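Long-range contacts in lipopolysaccharide export system protein LptH (Pseudomonas aeruginosa, PDB 4UU4), which binds lipopolysaccharide in the periplasm and is required for its translocation from the inner membrane to the outer membrane: residues I33-S39 against Y51-V57; V85-Y91 against K103-I109; F133-K137 against A149-T153. All blocks are in the same frame, centred on the assembly; numbering follows the deposited sequence.

Contact 1: I33-S39 against Y51-V57; sequences IRVQADS and YRGDVVV
Strand 34-36 runs antiparallel to strand 55-57, with axes 4.7 Å apart and directions 169° apart. V35 faces V57 as a non-hydrogen-bonded pair (CA to CA 4.3 Å). Q36 faces V56 as a hydrogen-bonded pair: Q36 N donates to V56 O and V56 N to Q36 O, both at 2.9 Å. Segment 51-57 turns a corner at G53 and D54, before strand 55-57. Across it a second ladder has the register shifted by one. Here S39 N donates to R52 O and R52 N to S39 O, each at 2.9 Å. R52 O also accepts D38 N at 2.9 Å. D38 and S39 share R52 in a classic beta bulge. D38 N makes a weak second bond to G53 O (3.1 Å). The two ladders belong to the two facing sheets of the LptA-family beta-jellyroll, so both segments cross from one sheet to the other. G53 has phi/psi 92/91, and a CB there would clash with D38 OD2. The D38 and D54 carboxylates approach to 4.3 Å (OD2 to OD2). Water 1 can donate to D38 OD1 (3.2 Å) and D54 OD2 (3.1 Å), though perhaps not both at once. V35 (chi1 t) lays CG1 over one face of the Y51 ring, 4.0 Å from its centroid, a CH-pi contact. Away from 33-39, the backbones of Y51, G53 and V57 bond to V69, N67 and L64.

Contact 2: V85-Y91 against K103-I109; sequences VGKPAYY and KAYGLTI
Y90, Y91 and L107 lose the most surface here, 73, 67 and 61 Å². Both tyrosines lie on strand 89-91, antiparallel to strand 103-106, with axes 4.7 Å apart and directions 157° apart. Y90 pairs with Y105 at a non-hydrogen-bonded position (CA to CA 4.8 Å). Its side chain (chi1 t) meets that of Y105 (chi1 m) obliquely: ring centroids are 5.3 Å apart, planes at 46°, and Y90 CD1 lies 3.5 Å from Y105 CE2. Y90 OH reaches past K103 CG (3.8 Å) and hydrogen-bonds to E92. Y91 pairs with A104 through Y91 N to A104 O and A104 N to Y91 O, both 2.9 Å. On the other face of the sheet, Y91 CB touches A104 CB (3.7 Å) and I109 CD1 (4.1 Å). A89 closes the ladder with G106: A89 N to G106 O is 2.8 Å and G106 N to A89 O is 3.0 Å. A89 CB also meets I109 CD1 at 3.9 Å. L107 is at the corner, phi/psi -57/-45, and its CD1 packs on P88 CB (4.2 Å). P88 follows a cis peptide bond, and its CG lies 4.0 Å from Y105 CD2. Between the A89-G106 and V85-T108 bridges the register shifts by two, a beta bulge where both segments pass between the jellyroll sheets. Strand 62-66 flanks the Y90 edge of the 89-93/102-106 hairpin, and strand 124-128 flanks the Y105 edge. Strand 117-121, in the facing sheet, packs V118 and L120 against Y91, A104 and I109.

Contact 3: F133-K137 against A149-T153; sequences FEGEK and AGRAT
The carboxylate of E136 grips the segment 149-153 at three points. OE2 forms a salt bridge with R151 NH2 (2.9 Å), and OE1 accepts R151 NE (3.2 Å). OE1 also accepts the backbone A152 N at 2.9 Å. OE2 has a further bond from R161 N. The E136 side chain leaves with chi1 -117° and an extended chi2, while R151 uses chi1 m, chi2 t and chi3 p. Water 3 donates to A152 O (3.1 Å) and weakly to E136 OE1 (3.3 Å). Next comes one backbone bridge. K137 and G150 form an antiparallel hydrogen-bonded pair, K137 N to G150 O and G150 N to K137 O, both 2.9 Å. Water 2 accepts E136 N (2.8 Å) and donates to G150 O (3.1 Å). E136, phi/psi -69/-34, is the corner where the chain leaves strand 131-135 for strand 137-141 in the other jellyroll sheet. Strand 147-150 is outermost in that second sheet. In the packing, K137 (all chi t) sets CB 4.0 Å from A152 CB. F133, poorly ordered, places CE1 4.1 Å from A149 CB. K137 CD is in van der Waals contact with R151 O at 3.8 Å. Polar bonds from E136 thus fix R151 and A152, its buried carboxylate accepting from an arginine side chain and two backbone amides, while the K137 chain and V157 pack against the same stretch.

The three contacts follow one another along the chain and the jellyroll. In contact 1 and contact 2 both segments pass between the two antiparallel sheets; in contact 3 segment 133-137 does so. Contact 1 includes the first strands of both sheets, and contact 3 includes the last strand of one. Their centres are 27 Å apart, on opposite sides of the chain's centre. Contact 2 lies between, its centre 14 Å from contact 1's and 13 Å from contact 3's. Its nearest atoms are about 7 Å from either; contacts 1 and 3 come within about 20 Å. No lipopolysaccharide is present in these coordinates; end-to-end association of such jellyrolls is consistent with the proposed periplasmic bridge.

Contact 1: I33-S39 against Y51-V57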
loop_
_atom_site.group_PDB
_atom_site.type_symbol
_atom_site.label_atom_id
_atom_site.label_comp_id
_atom_site.label_asym_id
_atom_site.label_seq_id
_atom_site.Cartn_x
_atom_site.Cartn_y
_atom_site.Cartn_z
ATOM N N ILE A 33 0.073 0.570 15.301
ATOM C CA ILE A 33 0.536 -0.257 14.194
ATOM C C ILE A 33 1.194 -1.524 14.728
ATOM O O ILE A 33 2.207 -1.449 15.419
ATOM C CB ILE A 33 1.585 0.493 13.344
ATOM C CG1 ILE A 33 1.052 1.854 12.895
ATOM C CG2 ILE A 33 2.017 -0.349 12.148
ATOM C CD1 ILE A 33 2.097 2.698 12.212
ATOM N N ARG A 34 0.627 -2.687 14.423
ATOM C CA ARG A 34 1.276 -3.939 14.809
ATOM C C ARG A 34 1.962 -4.600 13.615
ATOM O O ARG A 34 1.422 -4.612 12.515
ATOM C CB ARG A 34 0.314 -4.903 15.525
ATOM C CG ARG A 34 -1.157 -4.747 15.177
ATOM C CD ARG A 34 -2.070 -5.200 16.324
ATOM N NE ARG A 34 -1.777 -4.496 17.572
ATOM C CZ ARG A 34 -2.601 -4.437 18.616
ATOM N NH1 ARG A 34 -3.786 -5.033 18.574
ATOM N NH2 ARG A 34 -2.242 -3.771 19.707
ATOM N N VAL A 35 3.170 -5.113 13.828
ATOM C CA VAL A 35 3.897 -5.785 12.757
ATOM C C VAL A 35 4.278 -7.206 13.170
ATOM O O VAL A 35 4.704 -7.449 14.298
ATOM C CB VAL A 35 5.165 -5.010 12.325
ATOM C CG1 VAL A 35 5.596 -5.438 10.931
ATOM C CG2 VAL A 35 4.923 -3.514 12.358
ATOM N N GLN A 36 4.106 -8.142 12.247
ATOM C CA GLN A 36 4.443 -9.532 12.482
ATOM C C GLN A 36 5.381 -9.980 11.370
ATOM O O GLN A 36 5.033 -9.888 10.190
ATOM C CB GLN A 36 3.177 -10.391 12.488
ATOM C CG GLN A 36 3.414 -11.857 12.807
ATOM C CD GLN A 36 2.394 -12.766 12.151
ATOM O OE1 GLN A 36 1.711 -12.373 11.203
ATOM N NE2 GLN A 36 2.288 -13.996 12.649
ATOM N N ALA A 37 6.573 -10.442 11.743
ATOM C CA ALA A 37 7.530 -10.927 10.756
ATOM C C ALA A 37 8.395 -12.062 11.285
ATOM O O ALA A 37 8.212 -12.529 12.408
ATOM C CB ALA A 37 8.404 -9.786 10.251
ATOM N N ASP A 38 9.327 -12.504 10.446
ATOM C CA ASP A 38 10.335 -13.477 10.839
ATOM C C ASP A 38 11.507 -12.773 11.503
ATOM O O ASP A 38 12.109 -13.301 12.437
ATOM C CB ASP A 38 10.837 -14.255 9.622
ATOM C CG ASP A 38 9.830 -15.258 9.122
ATOM O OD1 ASP A 38 8.928 -15.628 9.899
ATOM O OD2 ASP A 38 9.941 -15.684 7.954
ATOM N N SER A 39 11.837 -11.584 11.009
ATOM C CA SER A 39 12.956 -10.827 11.562
ATOM C C SER A 39 12.732 -9.323 11.442
ATOM O O SER A 39 11.920 -8.865 10.636
ATOM C CB SER A 39 14.278 -11.233 10.896
ATOM O OG SER A 39 14.320 -10.861 9.529
ATOM N N TYR A 51 11.645 -5.031 8.298
ATOM C CA TYR A 51 11.077 -6.315 8.683
ATOM C C TYR A 51 11.081 -7.284 7.498
ATOM O O TYR A 51 10.740 -6.905 6.373
ATOM C CB TYR A 51 9.642 -6.123 9.176
ATOM C CG TYR A 51 9.477 -5.055 10.235
ATOM C CD1 TYR A 51 9.306 -3.721 9.885
ATOM C CD2 TYR A 51 9.473 -5.384 11.588
ATOM C CE1 TYR A 51 9.150 -2.743 10.851
ATOM C CE2 TYR A 51 9.318 -4.412 12.562
ATOM C CZ TYR A 51 9.159 -3.096 12.187
ATOM O OH TYR A 51 9.005 -2.128 13.152
ATOM N N ARG A 52 11.463 -8.533 7.760
ATOM C CA ARG A 52 11.557 -9.543 6.705
ATOM C C ARG A 52 10.857 -10.843 7.091
ATOM O O ARG A 52 10.805 -11.204 8.274
ATOM C CB ARG A 52 13.021 -9.847 6.377
ATOM C CG ARG A 52 13.846 -8.654 5.927
ATOM C CD ARG A 52 15.250 -9.091 5.531
ATOM N NE ARG A 52 16.214 -7.996 5.595
ATOM C CZ ARG A 52 16.735 -7.531 6.727
ATOM N NH1 ARG A 52 16.377 -8.055 7.891
ATOM N NH2 ARG A 52 17.609 -6.534 6.697
ATOM N N GLY A 53 10.325 -11.538 6.084
ATOM C CA GLY A 53 9.742 -12.859 6.265
ATOM C C GLY A 53 8.248 -12.865 6.537
ATOM O O GLY A 53 7.827 -12.800 7.693
ATOM N N ASP A 54 7.452 -12.961 5.472
ATOM C CA ASP A 54 5.991 -12.958 5.573
ATOM C C ASP A 54 5.487 -11.795 6.415
ATOM O O ASP A 54 4.663 -11.979 7.308
ATOM C CB ASP A 54 5.466 -14.271 6.165
ATOM C CG ASP A 54 5.624 -15.443 5.223
ATOM O OD1 ASP A 54 4.966 -15.445 4.160
ATOM O OD2 ASP A 54 6.393 -16.373 5.560
ATOM N N VAL A 55 5.991 -10.602 6.128
ATOM C CA VAL A 55 5.667 -9.420 6.913
ATOM C C VAL A 55 4.203 -9.013 6.779
ATOM O O VAL A 55 3.668 -8.890 5.662
ATOM C CB VAL A 55 6.561 -8.246 6.511
ATOM C CG1 VAL A 55 6.479 -7.137 7.545
ATOM C CG2 VAL A 55 7.985 -8.728 6.340
ATOM N N VAL A 56 3.569 -8.821 7.936
ATOM C CA VAL A 56 2.198 -8.341 8.029
ATOM C C VAL A 56 2.131 -7.139 8.966
ATOM O O VAL A 56 2.325 -7.274 10.169
ATOM C CB VAL A 56 1.256 -9.421 8.601
ATOM C CG1 VAL A 56 -0.198 -8.978 8.476
ATOM C CG2 VAL A 56 1.476 -10.748 7.906
ATOM N N VAL A 57 1.856 -5.962 8.418
ATOM C CA VAL A 57 1.623 -4.780 9.239
ATOM C C VAL A 57 0.148 -4.369 9.201
ATOM O O VAL A 57 -0.424 -4.173 8.134
ATOM C CB VAL A 57 2.557 -3.595 8.846
ATOM C CG1 VAL A 57 3.199 -3.823 7.476
ATOM C CG2 VAL A 57 1.815 -2.257 8.915
HETATM O O HOH W 1 7.305 -17.735 8.148
#

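Contact 2: V85-Y91 against K103-I109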
loop_
_atom_site.group_PDB
_atom_site.type_symbol
_atom_site.label_atom_id
_atom_site.label_comp_id
_atom_site.label_asym_id
_atom_site.label_seq_id
_atom_site.Cartn_x
_atom_site.Cartn_y
_atom_site.Cartn_z
ATOM N N VAL A 85 7.414 -4.653 -0.229
ATOM C CA VAL A 85 7.827 -5.317 -1.462
ATOM C C VAL A 85 7.557 -6.819 -1.368
ATOM O O VAL A 85 7.975 -7.479 -0.403
ATOM C CB VAL A 85 9.329 -5.094 -1.748
ATOM C CG1 VAL A 85 9.836 -6.092 -2.779
ATOM C CG2 VAL A 85 9.587 -3.655 -2.191
ATOM N N GLY A 86 6.851 -7.341 -2.370
ATOM C CA GLY A 86 6.517 -8.754 -2.452
ATOM C C GLY A 86 6.254 -9.202 -3.884
ATOM O O GLY A 86 6.630 -8.511 -4.831
ATOM N N LYS A 87 5.617 -10.363 -4.045
ATOM C CA LYS A 87 5.237 -10.857 -5.372
ATOM C C LYS A 87 3.772 -11.303 -5.460
ATOM O O LYS A 87 3.498 -12.498 -5.579
ATOM C CB LYS A 87 6.123 -12.039 -5.785
ATOM C CG LYS A 87 7.538 -12.047 -5.221
ATOM C CD LYS A 87 8.513 -11.309 -6.121
ATOM C CE LYS A 87 9.949 -11.609 -5.723
ATOM N NZ LYS A 87 10.932 -10.963 -6.634
ATOM N N PRO A 88 2.820 -10.353 -5.417
ATOM C CA PRO A 88 3.064 -8.930 -5.169
ATOM C C PRO A 88 2.857 -8.577 -3.704
ATOM O O PRO A 88 2.439 -9.410 -2.896
ATOM C CB PRO A 88 1.967 -8.269 -6.001
ATOM C CG PRO A 88 0.823 -9.207 -5.856
ATOM C CD PRO A 88 1.439 -10.587 -5.875
ATOM N N ALA A 89 3.155 -7.330 -3.373
ATOM C CA ALA A 89 2.781 -6.763 -2.097
ATOM C C ALA A 89 1.291 -6.442 -2.126
ATOM O O ALA A 89 0.713 -6.144 -3.195
ATOM C CB ALA A 89 3.587 -5.521 -1.817
ATOM N N TYR A 90 0.685 -6.482 -0.942
ATOM C CA TYR A 90 -0.762 -6.413 -0.796
ATOM C C TYR A 90 -1.200 -5.356 0.217
ATOM O O TYR A 90 -0.647 -5.258 1.308
ATOM C CB TYR A 90 -1.283 -7.792 -0.383
ATOM C CG TYR A 90 -2.760 -7.870 -0.061
ATOM C CD1 TYR A 90 -3.723 -7.734 -1.059
ATOM C CD2 TYR A 90 -3.188 -8.112 1.235
ATOM C CE1 TYR A 90 -5.073 -7.820 -0.766
ATOM C CE2 TYR A 90 -4.534 -8.199 1.536
ATOM C CZ TYR A 90 -5.473 -8.055 0.534
ATOM O OH TYR A 90 -6.813 -8.142 0.841
ATOM N N TYR A 91 -2.198 -4.566 -0.161
ATOM C CA TYR A 91 -2.805 -3.574 0.718
ATOM C C TYR A 91 -4.296 -3.881 0.835
ATOM O O TYR A 91 -4.943 -4.188 -0.156
ATOM C CB TYR A 91 -2.598 -2.167 0.146
ATOM C CG TYR A 91 -3.343 -1.061 0.871
ATOM C CD1 TYR A 91 -2.781 -0.420 1.963
ATOM C CD2 TYR A 91 -4.600 -0.645 0.450
ATOM C CE1 TYR A 91 -3.446 0.591 2.627
ATOM C CE2 TYR A 91 -5.276 0.369 1.109
ATOM C CZ TYR A 91 -4.692 0.982 2.200
ATOM O OH TYR A 91 -5.353 1.991 2.865
ATOM N N LYS A 103 -9.230 -3.965 -2.083
ATOM C CA LYS A 103 -7.972 -4.683 -2.214
ATOM C C LYS A 103 -7.042 -3.904 -3.128
ATOM O O LYS A 103 -7.488 -3.181 -4.016
ATOM C CB LYS A 103 -8.200 -6.088 -2.773
ATOM C CG LYS A 103 -9.116 -6.955 -1.926
ATOM C CD LYS A 103 -9.301 -8.329 -2.544
ATOM C CE LYS A 103 -10.204 -9.203 -1.693
ATOM N NZ LYS A 103 -10.526 -10.496 -2.361
ATOM N N ALA A 104 -5.745 -4.047 -2.896
ATOM C CA ALA A 104 -4.741 -3.369 -3.697
ATOM C C ALA A 104 -3.505 -4.245 -3.833
ATOM O O ALA A 104 -3.072 -4.888 -2.882
ATOM C CB ALA A 104 -4.391 -2.022 -3.088
ATOM N N TYR A 105 -2.949 -4.274 -5.033
ATOM C CA TYR A 105 -1.812 -5.124 -5.313
ATOM C C TYR A 105 -0.756 -4.330 -6.042
ATOM O O TYR A 105 -1.074 -3.446 -6.834
ATOM C CB TYR A 105 -2.234 -6.303 -6.181
ATOM C CG TYR A 105 -3.303 -7.188 -5.574
ATOM C CD1 TYR A 105 -4.657 -6.930 -5.784
ATOM C CD2 TYR A 105 -2.958 -8.300 -4.818
ATOM C CE1 TYR A 105 -5.633 -7.752 -5.242
ATOM C CE2 TYR A 105 -3.925 -9.124 -4.274
ATOM C CZ TYR A 105 -5.260 -8.848 -4.487
ATOM O OH TYR A 105 -6.217 -9.674 -3.940
ATOM N N GLY A 106 0.504 -4.651 -5.783
ATOM C CA GLY A 106 1.577 -4.012 -6.524
ATOM C C GLY A 106 2.919 -4.605 -6.180
ATOM O O GLY A 106 3.123 -5.034 -5.056
ATOM N N LEU A 107 3.830 -4.638 -7.146
ATOM C CA LEU A 107 5.190 -5.079 -6.875
ATOM C C LEU A 107 5.825 -4.229 -5.776
ATOM O O LEU A 107 6.445 -4.766 -4.864
ATOM C CB LEU A 107 6.035 -5.078 -8.147
ATOM C CG LEU A 107 6.316 -6.472 -8.718
ATOM C CD1 LEU A 107 5.052 -7.313 -8.725
ATOM C CD2 LEU A 107 6.913 -6.392 -10.121
ATOM N N THR A 108 5.654 -2.911 -5.847
ATOM C CA THR A 108 6.045 -2.056 -4.726
ATOM C C THR A 108 4.846 -1.255 -4.227
ATOM O O THR A 108 4.110 -0.681 -5.022
ATOM C CB THR A 108 7.205 -1.103 -5.096
ATOM O OG1 THR A 108 8.352 -1.868 -5.475
ATOM C CG2 THR A 108 7.570 -0.209 -3.920
ATOM N N ILE A 109 4.633 -1.226 -2.914
ATOM C CA ILE A 109 3.557 -0.402 -2.364
ATOM C C ILE A 109 4.096 0.555 -1.310
ATOM O O ILE A 109 4.787 0.138 -0.398
ATOM C CB ILE A 109 2.440 -1.257 -1.730
ATOM C CG1 ILE A 109 1.752 -2.134 -2.779
ATOM C CG2 ILE A 109 1.408 -0.369 -1.045
ATOM C CD1 ILE A 109 0.648 -3.003 -2.203
#

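Contact 3: F133-K137 against A149-T153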
loop_
_atom_site.group_PDB
_atom_site.type_symbol
_atom_site.label_atom_id
_atom_site.label_comp_id
_atom_site.label_asym_id
_atom_site.label_seq_id
_atom_site.Cartn_x
_atom_site.Cartn_y
_atom_site.Cartn_z
ATOM N N PHE A 133 -9.216 -2.543 -11.381
ATOM C CA PHE A 133 -8.386 -1.468 -11.895
ATOM C C PHE A 133 -6.982 -2.012 -12.105
ATOM O O PHE A 133 -6.441 -2.658 -11.218
ATOM C CB PHE A 133 -8.293 -0.382 -10.830
ATOM C CG PHE A 133 -8.974 0.896 -11.195
ATOM C CD1 PHE A 133 -8.429 1.737 -12.146
ATOM C CD2 PHE A 133 -10.139 1.279 -10.555
ATOM C CE1 PHE A 133 -9.048 2.928 -12.474
ATOM C CE2 PHE A 133 -10.762 2.467 -10.877
ATOM C CZ PHE A 133 -10.218 3.293 -11.837
ATOM N N GLU A 134 -6.382 -1.747 -13.262
ATOM C CA GLU A 134 -5.008 -2.181 -13.518
ATOM C C GLU A 134 -4.204 -1.106 -14.229
ATOM O O GLU A 134 -4.724 -0.412 -15.100
ATOM C CB GLU A 134 -4.980 -3.481 -14.324
ATOM C CG GLU A 134 -4.985 -4.739 -13.473
ATOM C CD GLU A 134 -5.300 -5.985 -14.274
ATOM O OE1 GLU A 134 -6.302 -5.972 -15.019
ATOM O OE2 GLU A 134 -4.557 -6.980 -14.154
ATOM N N GLY A 135 -2.936 -0.972 -13.850
ATOM C CA GLY A 135 -2.081 0.067 -14.394
ATOM C C GLY A 135 -0.625 -0.085 -14.001
ATOM O O GLY A 135 -0.276 -0.917 -13.162
ATOM N N GLU A 136 0.228 0.720 -14.625
ATOM C CA GLU A 136 1.645 0.747 -14.300
ATOM C C GLU A 136 1.834 1.349 -12.914
ATOM O O GLU A 136 2.730 0.951 -12.165
ATOM C CB GLU A 136 2.417 1.575 -15.331
ATOM C CG GLU A 136 3.445 0.791 -16.129
ATOM C CD GLU A 136 4.260 1.679 -17.049
ATOM O OE1 GLU A 136 4.471 2.858 -16.692
ATOM O OE2 GLU A 136 4.684 1.204 -18.128
ATOM N N LYS A 137 0.982 2.312 -12.580
ATOM C CA LYS A 137 1.072 2.998 -11.300
ATOM C C LYS A 137 -0.282 3.527 -10.826
ATOM O O LYS A 137 -0.975 4.237 -11.555
ATOM C CB LYS A 137 2.089 4.137 -11.391
ATOM C CG LYS A 137 2.099 5.062 -10.190
ATOM C CD LYS A 137 3.116 6.167 -10.358
ATOM C CE LYS A 137 2.961 7.214 -9.273
ATOM N NZ LYS A 137 4.138 8.122 -9.181
ATOM N N ALA A 149 -4.865 6.394 -11.762
ATOM C CA ALA A 149 -4.183 5.323 -12.472
ATOM C C ALA A 149 -3.456 5.891 -13.682
ATOM O O ALA A 149 -4.001 6.719 -14.408
ATOM C CB ALA A 149 -5.168 4.253 -12.895
ATOM N N GLY A 150 -2.223 5.449 -13.894
ATOM C CA GLY A 150 -1.427 5.968 -14.987
ATOM C C GLY A 150 -0.097 5.265 -15.102
ATOM O O GLY A 150 0.062 4.149 -14.625
ATOM N N ARG A 151 0.862 5.922 -15.741
ATOM C CA ARG A 151 2.178 5.337 -15.932
ATOM C C ARG A 151 3.109 5.714 -14.794
ATOM O O ARG A 151 2.914 6.726 -14.120
ATOM C CB ARG A 151 2.780 5.789 -17.263
ATOM C CG ARG A 151 1.953 5.419 -18.471
ATOM C CD ARG A 151 2.828 5.302 -19.694
ATOM N NE ARG A 151 3.819 4.246 -19.532
ATOM C CZ ARG A 151 4.734 3.932 -20.441
ATOM N NH1 ARG A 151 4.788 4.594 -21.586
ATOM N NH2 ARG A 151 5.595 2.952 -20.202
ATOM N N ALA A 152 4.127 4.889 -14.589
ATOM C CA ALA A 152 5.118 5.152 -13.560
ATOM C C ALA A 152 6.202 6.075 -14.104
ATOM O O ALA A 152 7.184 5.616 -14.677
ATOM C CB ALA A 152 5.717 3.848 -13.073
ATOM N N THR A 153 6.022 7.381 -13.937
ATOM C CA THR A 153 7.004 8.347 -14.419
ATOM C C THR A 153 8.274 8.343 -13.580
ATOM O O THR A 153 8.316 8.939 -12.504
ATOM C CB THR A 153 6.454 9.785 -14.405
ATOM O OG1 THR A 153 6.007 10.110 -13.082
ATOM C CG2 THR A 153 5.298 9.946 -15.389
HETATM O O HOH W 2 -0.504 2.133 -16.916
HETATM O O HOH W 3 6.889 4.894 -17.675
#